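Local coordinates for protein beta-agarase (Persicobacter, PDB 6AII) that hydrolyses agarose, probably at its beta-1,4 linkages, as a GH16 family beta-agarase that yields neoagarobiose, at residues T62-E67 / M105-S110. Residues are numbered along the deposited sequence; the frame is centred on the assembly and turned at random.
Sequences TQWRHE and MGCVVS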
ATOM      1  N   THR A  62      15.457  -0.752  -7.630  1.00 18.32           N
ATOM      2  CA  THR A  62      14.311  -1.500  -8.134  1.00 17.82           C
ATOM      3  C   THR A  62      14.337  -1.573  -9.678  1.00 16.89           C
ATOM      4  O   THR A  62      14.545  -0.549 -10.357  1.00 19.34           O
ATOM      5  CB  THR A  62      13.001  -0.834  -7.714  1.00 18.99           C
ATOM      6  OG1 THR A  62      13.007  -0.540  -6.302  1.00 19.07           O
ATOM      7  CG2 THR A  62      11.791  -1.636  -8.166  1.00 20.07           C
ATOM      8  N   GLN A  63      14.027  -2.768 -10.227  1.00 17.78           N
ATOM      9  CA  GLN A  63      13.751  -2.947 -11.627  1.00 16.80           C
ATOM     10  C   GLN A  63      12.440  -3.714 -11.797  1.00 17.32           C
ATOM     11  O   GLN A  63      12.427  -4.934 -11.759  1.00 19.18           O
ATOM     12  CB  GLN A  63      14.852  -3.752 -12.344  1.00 17.65           C
ATOM     13  CG  GLN A  63      16.112  -2.920 -12.579  1.00 19.91           C
ATOM     14  CD  GLN A  63      17.203  -3.646 -13.323  1.00 20.07           C
ATOM     15  OE1 GLN A  63      17.359  -4.862 -13.255  1.00 18.98           O
ATOM     16  NE2 GLN A  63      17.991  -2.854 -14.067  1.00 21.48           N
ATOM     17  N   TRP A  64      11.360  -2.961 -11.909  1.00 18.88           N
ATOM     18  CA  TRP A  64      10.032  -3.579 -12.133  1.00 17.90           C
ATOM     19  C   TRP A  64      10.078  -4.292 -13.468  1.00 20.52           C
ATOM     20  O   TRP A  64      10.621  -3.708 -14.443  1.00 20.90           O
ATOM     21  CB  TRP A  64       8.915  -2.569 -12.110  1.00 17.81           C
ATOM     22  CG  TRP A  64       8.602  -2.032 -10.755  1.00 18.38           C
ATOM     23  CD1 TRP A  64       8.653  -2.695  -9.560  1.00 18.77           C
ATOM     24  CD2 TRP A  64       8.211  -0.696 -10.463  1.00 18.92           C
ATOM     25  NE1 TRP A  64       8.289  -1.853  -8.554  1.00 19.26           N
ATOM     26  CE2 TRP A  64       8.026  -0.622  -9.067  1.00 18.64           C
ATOM     27  CE3 TRP A  64       7.953   0.437 -11.235  1.00 19.88           C
ATOM     28  CZ2 TRP A  64       7.604   0.530  -8.427  1.00 19.64           C
ATOM     29  CZ3 TRP A  64       7.569   1.588 -10.585  1.00 20.37           C
ATOM     30  CH2 TRP A  64       7.380   1.636  -9.213  1.00 21.18           C
ATOM     31  N   ARG A  65       9.565  -5.520 -13.493  1.00 19.68           N
ATOM     32  CA  ARG A  65       9.553  -6.311 -14.707  1.00 19.10           C
ATOM     33  C   ARG A  65       8.174  -6.931 -14.797  1.00 19.25           C
ATOM     34  O   ARG A  65       7.680  -7.441 -13.808  1.00 18.60           O
ATOM     35  CB  ARG A  65      10.623  -7.390 -14.662  1.00 21.99           C
ATOM     36  CG  ARG A  65      12.057  -6.873 -14.758  1.00 22.03           C
ATOM     37  CD  ARG A  65      12.316  -6.214 -16.092  1.00 23.97           C
ATOM     38  NE  ARG A  65      13.694  -5.717 -16.219  1.00 26.09           N
ATOM     39  CZ  ARG A  65      14.082  -4.453 -16.036  1.00 28.66           C
ATOM     40  NH1 ARG A  65      13.244  -3.513 -15.589  1.00 21.87           N
ATOM     41  NH2 ARG A  65      15.358  -4.139 -16.339  1.00 26.88           N
ATOM     42  N   HIS A  66       7.642  -6.980 -16.008  1.00 19.38           N
ATOM     43  CA  HIS A  66       6.337  -7.599 -16.208  1.00 20.24           C
ATOM     44  C   HIS A  66       6.344  -9.047 -15.674  1.00 22.81           C
ATOM     45  O   HIS A  66       5.330  -9.503 -15.054  1.00 21.58           O
ATOM     46  CB  HIS A  66       6.001  -7.657 -17.712  1.00 20.96           C
ATOM     47  CG  HIS A  66       5.758  -6.302 -18.274  1.00 24.50           C
ATOM     48  ND1 HIS A  66       6.746  -5.605 -18.975  1.00 31.56           N
ATOM     49  CD2 HIS A  66       4.721  -5.455 -18.173  1.00 24.04           C
ATOM     50  CE1 HIS A  66       6.296  -4.409 -19.284  1.00 29.36           C
ATOM     51  NE2 HIS A  66       5.031  -4.319 -18.887  1.00 28.90           N
ATOM     52  N   GLU A  67       7.427  -9.793 -15.875  1.00 21.29           N
ATOM     53  CA  GLU A  67       7.475 -11.202 -15.554  1.00 23.36           C
ATOM     54  C   GLU A  67       7.664 -11.472 -14.050  1.00 20.62           C
ATOM     55  O   GLU A  67       7.829 -12.615 -13.648  1.00 22.59           O
ATOM     56  CB  GLU A  67       8.591 -11.918 -16.326  1.00 22.74           C
ATOM     57  CG  GLU A  67       9.967 -11.312 -16.138  1.00 23.49           C
ATOM     58  CD  GLU A  67      10.380 -10.282 -17.180  1.00 27.02           C
ATOM     59  OE1 GLU A  67       9.542  -9.430 -17.584  1.00 22.78           O
ATOM     60  OE2 GLU A  67      11.604 -10.260 -17.491  1.00 30.42           O
ATOM     61  N   MET A 105      11.589  -6.713  -9.677  1.00 17.72           N
ATOM     62  CA  MET A 105      10.447  -6.657  -8.749  1.00 17.63           C
ATOM     63  C   MET A 105       9.174  -6.479  -9.521  1.00 18.55           C
ATOM     64  O   MET A 105       9.188  -6.274 -10.709  1.00 21.01           O
ATOM     65  CB  MET A 105      10.656  -5.504  -7.757  1.00 16.47           C
ATOM     66  CG  MET A 105      11.708  -5.823  -6.718  1.00 17.07           C
ATOM     67  SD  MET A 105      11.981  -4.426  -5.584  1.00 20.38           S
ATOM     68  CE  MET A 105      12.176  -5.225  -4.018  1.00 21.22           C
ATOM     69  N   GLY A 106       8.027  -6.571  -8.858  1.00 18.39           N
ATOM     70  CA  GLY A 106       6.772  -6.405  -9.554  1.00 20.09           C
ATOM     71  C   GLY A 106       5.968  -5.220  -9.072  1.00 19.84           C
ATOM     72  O   GLY A 106       6.114  -4.717  -7.918  1.00 19.55           O
ATOM     73  N   CYS A 107       5.065  -4.769  -9.945  1.00 19.89           N
ATOM     74  CA  CYS A 107       4.209  -3.653  -9.698  1.00 19.91           C
ATOM     75  C   CYS A 107       2.896  -3.895 -10.445  1.00 21.88           C
ATOM     76  O   CYS A 107       2.952  -4.320 -11.606  1.00 21.66           O
ATOM     77  CB  CYS A 107       4.894  -2.362 -10.144  1.00 20.51           C
ATOM     78  SG  CYS A 107       3.922  -0.891  -9.855  1.00 22.02           S
ATOM     79  N   VAL A 108       1.765  -3.691  -9.764  1.00 19.02           N
ATOM     80  CA  VAL A 108       0.472  -3.921 -10.343  1.00 20.40           C
ATOM     81  C   VAL A 108      -0.382  -2.668 -10.233  1.00 19.16           C
ATOM     82  O   VAL A 108      -0.416  -2.045  -9.151  1.00 19.74           O
ATOM     83  CB  VAL A 108      -0.182  -5.111  -9.620  1.00 20.35           C
ATOM     84  CG1 VAL A 108      -1.605  -5.275 -10.062  1.00 22.44           C
ATOM     85  CG2 VAL A 108       0.630  -6.370  -9.859  1.00 21.87           C
ATOM     86  N   VAL A 109      -1.113  -2.270 -11.330  1.00 18.53           N
ATOM     87  CA  VAL A 109      -1.949  -1.100 -11.286  1.00 19.99           C
ATOM     88  C   VAL A 109      -3.336  -1.463 -11.822  1.00 19.29           C
ATOM     89  O   VAL A 109      -3.451  -2.153 -12.865  1.00 20.86           O
ATOM     90  CB  VAL A 109      -1.352   0.071 -12.079  1.00 21.95           C
ATOM     91  CG1 VAL A 109      -2.298   1.254 -11.990  1.00 21.95           C
ATOM     92  CG2 VAL A 109       0.034   0.457 -11.572  1.00 24.13           C
ATOM     93  N   SER A 110      -4.385  -1.076 -11.132  1.00 18.50           N
ATOM     94  CA  SER A 110      -5.722  -1.428 -11.593  1.00 20.27           C
ATOM     95  C   SER A 110      -6.074  -0.701 -12.894  1.00 22.58           C
ATOM     96  O   SER A 110      -5.565   0.372 -13.151  1.00 21.66           O
ATOM     97  CB  SER A 110      -6.771  -1.074 -10.564  1.00 19.05           C
ATOM     98  OG  SER A 110      -6.885   0.298 -10.333  1.00 18.93           O
TER
HETATM   99  O   HOH W   1       5.656  -5.635 -12.736  1.00 19.02           O
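Thr62 meets Met105 where the short strand 62-64 runs parallel to strand 97-110, within a mixed sheet of the GH16 beta-sandwich (jelly-roll) fold. The two side chains cross at about a right angle. Thr62 CG2, anti to the backbone N (chi1 taken to OG1 is -49°), lies 3.8 Å from Met105 SD. Thr62 OG1 is hydrogen-bonded to Pro59 O and Ala288 N. Gln63 contributes its carbonyl: Met105 N donates to Gln63 O at 2.9 Å, from above the carbonyl plane. Trp64 pairs with Met105 in the parallel bridge, and both side chains leave on the same face of the sheet. The indole lies between Thr62 of its own strand and Cys107. Thr62 CG2 lies over one face, toward the rim. Cys107 covers the opposite face. Its CB makes a CH-pi contact 3.6 Å from the centroid of the Trp64 five-membered ring, almost on the normal. Trp64 CD1 also touches Met105 CB at 3.9 Å. Trp64 NE1 is hydrogen-bonded to Ile286 O, which ties the buried ring to strand 280-287. Arg65 N closes the bridge with a 2.9 Å bond to Met105 O. Arg65 NH1 donates to Trp64 O, which lies near the guanidinium plane, and forms a salt bridge with Asp57. Beyond the bridge the backbones part, and a water links Arg65 O to Cys107 N. Cys107 SG, anti to its backbone N (chi1 -179°), sits over the Trp64 six-membered ring, 4.1 Å from its centroid.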